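Local structure of glutathione S-transferase (Vibrio parahaemolyticus, 7MIQ) at residues Ile169-Ala174 with Glu181-Tyr186; Tyr4-Ala7 with Ser11-Arg14; Arg99-Gln104 with Ser161-Thr166. The protein probably catalyses the conjugation of glutathione to electrophilic substrates, as a Gtt2-class glutathione S-transferase made of two subunits. One frame throughout, in Å; residues are numbered along the deposited sequence. Where two conformers were deposited one is given.

Interaction 1. Residues Ile169-Ala174 with Glu181-Tyr186; sequences IFIGFA and EVFEKY
Ile171 and Ala174, one helical turn apart, face Val182 and Phe183 in the all-helical C-terminal domain of the glutathione S-transferase fold, where a short turn connects the end of helix 162-177 to the one-turn helix 182-185. The latter packs its first residues against the longer helix, and a backbone bond between Ala174 and Ile180 helps close the turn. The contact illustrates how two beta-branched residues can divide their branches among several neighbours. With CG1 of Ile171 beside its backbone N (chi1 -68°), the CG2 methyl is sent the other way, toward the Phe183 ring. It lies 3.6 Å from CE1 of Phe183 and equally near CZ, and the two side chains meet at a slant. The remaining Ile171 branch ends in CD1, which approaches Val182 CG1 more loosely, at 4.2 Å. Val182 is split in the same manner: CG1 stands anti to the backbone N (chi1 175°) and serves Ile171, while CG2 serves Ala174. All the touching groups are apolar, and most are buried. Helix 187-196 completes the cluster, with Trp192 and Phe193 against Ile171 and Ile189 against Val182. Near the end of helix 162-177, the single methyl Ala174 CB packs 3.9 Å from Val182 CG2.

Interaction 2. Residues Tyr4-Ala7 with Ser11-Arg14; sequences YETA and SCKR
Glu5 carries the flat group nearest to Cys12, and its carboxylate is engaged by polar partners, with no ring stacked between the two segments. A water donates to Glu5 OE1 at 2.9 Å and also to Cys12 O at 2.7 Å, bridging side chain and helix backbone. The same OE1 forms a salt bridge with Arg28, a second partner that helps fix the carboxylate. Lys13 NZ, 6.9 Å from Glu5 OE1, makes no direct contact with it, though it may weakly stabilise the carboxylate's negative charge. CG of Glu5 sits between its own backbone N and carbonyl carbon (chi1 60°), and an extended chain carries the carboxylate to the water. The nonpolar root of the side chain does the packing: CB of Glu5 rests 3.6 Å from Cys12 SG. In the thioredoxin-like N-terminal domain these are elements of a beta-alpha-beta unit, where helix 10-22 connects parallel strands 2-5 and 27-30. Cys12, buried and directed at the strand, also brings SG to 3.7 Å from Thr6 N. Farther along, Lys13 bends at CG and runs extended from there to NZ, which donates to a second water at 2.9 Å; that water in turn donates to Ala7 O at 3.0 Å.

Interaction 3. Residues Arg99-Gln104 with Ser161-Thr166; sequences RVVEFQ and SVVDIT
In the helical bundle of the C-terminal domain, Val101 of helix 88-114 meets Val163 and Thr166 near the start of helix 162-177. The short helical segments run nearly parallel, at 17°, with their axes 9.8 Å apart. Val101 forks between two partners one turn apart: its side chain and that of Thr166 slide past each other in opposite directions, Val101 CG1 4.0 Å from Thr166 CG2, and it meets Val163 at a slant, Val101 CG2 4.1 Å from Val163 CG1. The Glu102 side chain also crosses that of Thr166, at roughly a right angle, Glu102 CG 3.8 Å from Thr166 CG2. Helix 162-177 begins with the N-capping box familiar from the glutathione S-transferase fold, formed by Ser161 and Asp164. Ser161 OG accepts from Val163 N at 3.2 Å, while Ser161 N donates to the anti lone pair of Asp164 OD2 at 2.9 Å and an N-H...O angle of 154°. Asp164 OD1 is held by Trp192 NE1 and Ile155 N. Thr166, with CG2 anti to the backbone N (OG1 at chi1 -62°), gives its methyl to Val101, and OG1 bonds His98 NE2. In the conformer described, OE2 of the buried Glu102 forms salt bridges with Arg14 and with Arg99 of the second subunit.

In the fold
From the N terminus, interaction 2 comes first, closing the short loop between strand 2-5 and helix 10-22 in the thioredoxin-like domain. Interaction 3 then closes a far longer excursion of 56 residues, and interaction 1 follows farther along helix 162-177, closing a six-residue connection. The three lie in series, neither nesting nor crossing. Interactions 1 and 3 both use helix 162-177, their centres about 14 Å apart. The two domains are tied by Arg14: its salt bridge to Glu102 joins interactions 2 and 3, its NH2 probably hydrogen-bonds Thr166 OG1 at 3.0 Å, and its CG packs 4.0 Å from Ile169 CG1 of interaction 1.

Interaction 1. Residues Ile169-Ala174 with Glu181-Tyr186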
# COMPACT_ATOMS: atom_id res chain seq x y z
N ILE A 169 1.74 12.41 9.12
CA ILE A 169 2.33 12.98 7.91
C ILE A 169 1.24 13.45 6.95
O ILE A 169 1.35 14.52 6.34
CB ILE A 169 3.28 11.96 7.24
CG1 ILE A 169 4.47 11.65 8.15
CG2 ILE A 169 3.76 12.48 5.88
CD1 ILE A 169 5.34 12.85 8.45
N PHE A 170 0.17 12.66 6.81
CA PHE A 170 -0.94 13.04 5.93
C PHE A 170 -1.58 14.34 6.38
O PHE A 170 -1.78 15.26 5.58
CB PHE A 170 -1.97 11.90 5.87
CG PHE A 170 -3.35 12.34 5.43
CD1 PHE A 170 -3.55 12.98 4.22
CD2 PHE A 170 -4.45 12.10 6.24
CE1 PHE A 170 -4.82 13.38 3.82
CE2 PHE A 170 -5.72 12.49 5.85
CZ PHE A 170 -5.91 13.13 4.64
N ILE A 171 -1.92 14.44 7.67
CA ILE A 171 -2.55 15.67 8.16
C ILE A 171 -1.57 16.84 8.08
O ILE A 171 -1.98 17.97 7.80
CB ILE A 171 -3.09 15.45 9.59
CG1 ILE A 171 -4.28 14.48 9.57
CG2 ILE A 171 -3.50 16.78 10.23
CD1 ILE A 171 -5.40 14.87 8.61
N GLY A 172 -0.28 16.59 8.30
CA GLY A 172 0.72 17.63 8.07
C GLY A 172 0.69 18.15 6.64
O GLY A 172 0.77 19.36 6.41
N PHE A 173 0.58 17.23 5.67
CA PHE A 173 0.40 17.63 4.28
C PHE A 173 -0.81 18.54 4.13
O PHE A 173 -0.73 19.63 3.53
CB PHE A 173 0.23 16.40 3.39
CG PHE A 173 1.45 16.04 2.59
CD1 PHE A 173 1.86 16.83 1.54
CD2 PHE A 173 2.16 14.88 2.87
CE1 PHE A 173 2.98 16.50 0.79
CE2 PHE A 173 3.28 14.54 2.12
CZ PHE A 173 3.68 15.35 1.08
N ALA A 174 -1.96 18.11 4.66
CA ALA A 174 -3.21 18.83 4.44
C ALA A 174 -3.16 20.24 5.02
O ALA A 174 -3.58 21.21 4.37
CB ALA A 174 -4.37 18.05 5.05
N GLU A 181 -7.91 23.86 6.57
CA GLU A 181 -8.12 24.10 8.00
C GLU A 181 -8.77 22.87 8.64
O GLU A 181 -9.94 22.86 9.03
CB GLU A 181 -8.97 25.36 8.20
CG GLU A 181 -8.29 26.63 7.73
CD GLU A 181 -9.01 27.88 8.17
OE1 GLU A 181 -10.08 27.77 8.80
OE2 GLU A 181 -8.50 28.99 7.89
N VAL A 182 -7.95 21.82 8.75
CA VAL A 182 -8.45 20.53 9.23
C VAL A 182 -8.96 20.64 10.66
O VAL A 182 -10.04 20.15 10.99
CB VAL A 182 -7.36 19.45 9.11
CG1 VAL A 182 -7.83 18.14 9.72
CG2 VAL A 182 -6.95 19.25 7.65
N PHE A 183 -8.18 21.30 11.52
CA PHE A 183 -8.45 21.24 12.95
C PHE A 183 -9.66 22.08 13.34
O PHE A 183 -10.33 21.77 14.33
CB PHE A 183 -7.21 21.69 13.71
CG PHE A 183 -5.99 20.85 13.42
CD1 PHE A 183 -6.12 19.49 13.17
CD2 PHE A 183 -4.73 21.42 13.37
CE1 PHE A 183 -5.02 18.71 12.89
CE2 PHE A 183 -3.62 20.64 13.09
CZ PHE A 183 -3.76 19.29 12.85
N GLU A 184 -9.96 23.14 12.58
CA GLU A 184 -11.18 23.89 12.83
C GLU A 184 -12.42 23.04 12.57
O GLU A 184 -13.39 23.09 13.33
CB GLU A 184 -11.22 25.15 11.95
CG GLU A 184 -10.13 26.16 12.24
CD GLU A 184 -10.25 26.77 13.62
OE1 GLU A 184 -11.24 27.48 13.87
OE2 GLU A 184 -9.35 26.53 14.45
N LYS A 185 -12.39 22.24 11.50
CA LYS A 185 -13.57 21.49 11.04
C LYS A 185 -13.66 20.08 11.63
O LYS A 185 -14.78 19.56 11.66
CB LYS A 185 -13.52 21.38 9.52
CG LYS A 185 -13.07 22.64 8.78
CD LYS A 185 -12.65 22.35 7.36
CE LYS A 185 -13.05 23.44 6.38
NZ LYS A 185 -14.44 23.25 5.90
N TYR A 186 -12.58 19.49 12.10
CA TYR A 186 -12.58 18.08 12.51
C TYR A 186 -11.95 17.95 13.89
O TYR A 186 -10.75 17.69 14.02
CB TYR A 186 -11.88 17.23 11.45
CG TYR A 186 -12.57 17.34 10.11
CD1 TYR A 186 -13.82 16.76 9.90
CD2 TYR A 186 -11.99 18.04 9.06
CE1 TYR A 186 -14.46 16.86 8.68
CE2 TYR A 186 -12.63 18.15 7.83
CZ TYR A 186 -13.86 17.56 7.65
OH TYR A 186 -14.50 17.66 6.43

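Interaction 2. Residues Tyr4-Ala7 with Ser11-Arg14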
# COMPACT_ATOMS: atom_id res chain seq x y z
N TYR A 4 19.99 5.82 3.91
CA TYR A 4 20.20 6.92 2.97
C TYR A 4 18.94 7.78 2.89
O TYR A 4 17.84 7.26 2.66
CB TYR A 4 20.56 6.38 1.58
CG TYR A 4 21.86 5.61 1.54
CD1 TYR A 4 21.90 4.25 1.83
CD2 TYR A 4 23.05 6.24 1.20
CE1 TYR A 4 23.09 3.54 1.79
CE2 TYR A 4 24.25 5.54 1.16
CZ TYR A 4 24.26 4.19 1.45
OH TYR A 4 25.44 3.49 1.41
N GLU A 5 19.11 9.08 3.06
CA GLU A 5 17.96 9.97 3.18
C GLU A 5 18.37 11.36 2.73
O GLU A 5 19.55 11.69 2.66
CB GLU A 5 17.45 10.01 4.63
CG GLU A 5 18.51 10.51 5.61
CD GLU A 5 18.02 10.56 7.05
OE1 GLU A 5 16.87 10.12 7.31
OE2 GLU A 5 18.78 11.03 7.91
N THR A 6 17.36 12.17 2.41
CA THR A 6 17.55 13.61 2.25
C THR A 6 17.10 14.32 3.53
O THR A 6 16.44 13.74 4.40
CB THR A 6 16.81 14.15 1.02
OG1 THR A 6 15.42 13.84 1.10
CG2 THR A 6 17.38 13.53 -0.25
N ALA A 7 17.45 15.60 3.62
CA ALA A 7 17.47 16.28 4.92
C ALA A 7 16.07 16.44 5.50
O ALA A 7 15.87 16.26 6.71
CB ALA A 7 18.15 17.64 4.79
N SER A 11 8.84 11.25 3.19
CA SER A 11 9.07 9.81 3.09
C SER A 11 10.17 9.36 4.04
O SER A 11 10.08 8.29 4.66
CB SER A 11 9.40 9.42 1.65
OG SER A 11 10.55 10.11 1.20
N CYS A 12 11.23 10.17 4.18
CA CYS A 12 12.31 9.83 5.09
C CYS A 12 11.91 10.06 6.54
O CYS A 12 12.32 9.30 7.43
CB CYS A 12 13.57 10.62 4.73
SG CYS A 12 14.23 10.22 3.09
N LYS A 13 11.12 11.11 6.81
CA LYS A 13 10.64 11.34 8.17
C LYS A 13 9.74 10.21 8.66
O LYS A 13 9.65 9.97 9.87
CB LYS A 13 9.90 12.68 8.25
CG LYS A 13 10.79 13.91 8.21
CD LYS A 13 11.79 13.92 9.36
CE LYS A 13 12.60 15.20 9.38
NZ LYS A 13 13.54 15.26 10.53
N ARG A 14 9.05 9.53 7.75
CA ARG A 14 8.26 8.37 8.16
C ARG A 14 9.14 7.33 8.83
O ARG A 14 8.75 6.73 9.85
CB ARG A 14 7.53 7.76 6.96
CG ARG A 14 6.40 8.63 6.41
CD ARG A 14 5.80 8.00 5.16
NE ARG A 14 4.90 6.90 5.47
CZ ARG A 14 4.25 6.19 4.55
NH1 ARG A 14 4.42 6.41 3.26
NH2 ARG A 14 3.42 5.23 4.95
O HOH W 1 14.71 8.30 6.64
O HOH W 2 15.71 14.16 8.89

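Interaction 3. Residues Arg99-Gln104 with Ser161-Thr166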
# COMPACT_ATOMS: atom_id res chain seq x y z
N ARG A 99 -3.63 1.12 4.61
CA ARG A 99 -3.89 1.26 3.18
C ARG A 99 -4.97 2.30 2.90
O ARG A 99 -4.88 3.04 1.92
CB ARG A 99 -4.28 -0.10 2.60
CG ARG A 99 -3.10 -1.05 2.56
CD ARG A 99 -3.45 -2.47 2.15
NE ARG A 99 -2.22 -3.20 1.85
CZ ARG A 99 -1.65 -3.23 0.65
NH1 ARG A 99 -2.23 -2.68 -0.40
NH2 ARG A 99 -0.46 -3.82 0.52
N VAL A 100 -5.98 2.38 3.76
CA VAL A 100 -7.02 3.40 3.60
C VAL A 100 -6.41 4.79 3.74
O VAL A 100 -6.63 5.67 2.89
CB VAL A 100 -8.15 3.18 4.61
CG1 VAL A 100 -9.07 4.38 4.65
CG2 VAL A 100 -8.94 1.92 4.26
N VAL A 101 -5.62 5.01 4.79
CA VAL A 101 -5.00 6.32 4.99
C VAL A 101 -4.03 6.64 3.85
O VAL A 101 -3.96 7.79 3.38
CB VAL A 101 -4.30 6.39 6.37
CG1 VAL A 101 -3.44 7.64 6.48
CG2 VAL A 101 -5.34 6.37 7.50
N GLU A 102 -3.26 5.65 3.40
CA GLU A 102 -2.25 5.89 2.34
C GLU A 102 -2.94 6.21 1.00
O GLU A 102 -2.68 7.28 0.48
CB GLU A 102 -1.28 4.72 2.20
CG GLU A 102 -0.21 4.71 3.26
CD GLU A 102 0.68 3.48 3.16
OE1 GLU A 102 0.14 2.36 3.11
OE2 GLU A 102 1.89 3.66 3.14
N PHE A 103 -3.82 5.34 0.49
CA PHE A 103 -4.49 5.62 -0.78
C PHE A 103 -5.39 6.85 -0.69
O PHE A 103 -5.22 7.82 -1.44
CB PHE A 103 -5.32 4.43 -1.25
CG PHE A 103 -5.77 4.53 -2.68
CD1 PHE A 103 -4.87 4.31 -3.71
CD2 PHE A 103 -7.07 4.86 -3.00
CE1 PHE A 103 -5.27 4.41 -5.03
CE2 PHE A 103 -7.48 4.96 -4.32
CZ PHE A 103 -6.57 4.73 -5.34
N GLN A 104 -6.39 6.81 0.19
CA GLN A 104 -7.41 7.85 0.21
C GLN A 104 -6.92 9.15 0.82
O GLN A 104 -7.55 10.19 0.61
CB GLN A 104 -8.65 7.34 0.95
CG GLN A 104 -9.21 6.04 0.37
CD GLN A 104 -10.40 5.50 1.15
OE1 GLN A 104 -11.21 6.27 1.67
NE2 GLN A 104 -10.50 4.18 1.23
N SER A 161 0.03 3.06 16.61
CA SER A 161 0.62 2.13 15.65
C SER A 161 1.26 2.92 14.52
O SER A 161 1.19 4.16 14.47
CB SER A 161 -0.43 1.16 15.09
OG SER A 161 -1.26 1.81 14.14
N VAL A 162 1.87 2.20 13.57
CA VAL A 162 2.50 2.83 12.42
C VAL A 162 1.50 3.65 11.62
O VAL A 162 1.88 4.62 10.95
CB VAL A 162 3.19 1.75 11.55
CG1 VAL A 162 2.15 0.82 10.94
CG2 VAL A 162 4.06 2.39 10.47
N VAL A 163 0.21 3.28 11.66
CA VAL A 163 -0.79 4.05 10.92
C VAL A 163 -0.88 5.47 11.44
O VAL A 163 -1.15 6.41 10.68
CB VAL A 163 -2.16 3.34 10.98
CG1 VAL A 163 -3.18 4.09 10.13
CG2 VAL A 163 -2.03 1.89 10.51
N ASP A 164 -0.64 5.67 12.74
CA ASP A 164 -0.70 7.01 13.30
C ASP A 164 0.50 7.86 12.87
O ASP A 164 0.38 9.09 12.77
CB ASP A 164 -0.80 6.92 14.82
CG ASP A 164 -2.05 6.18 15.26
OD1 ASP A 164 -3.15 6.75 15.18
OD2 ASP A 164 -1.92 5.00 15.66
N ILE A 165 1.65 7.23 12.61
CA ILE A 165 2.76 7.97 12.02
C ILE A 165 2.37 8.45 10.63
O ILE A 165 2.56 9.62 10.27
CB ILE A 165 4.02 7.09 11.97
CG1 ILE A 165 4.40 6.61 13.37
CG2 ILE A 165 5.18 7.85 11.33
CD1 ILE A 165 5.59 5.67 13.39
N THR A 166 1.81 7.55 9.83
CA THR A 166 1.40 7.89 8.47
C THR A 166 0.27 8.91 8.47
O THR A 166 0.26 9.83 7.64
CB THR A 166 0.98 6.61 7.73
OG1 THR A 166 2.12 5.74 7.64
CG2 THR A 166 0.47 6.93 6.33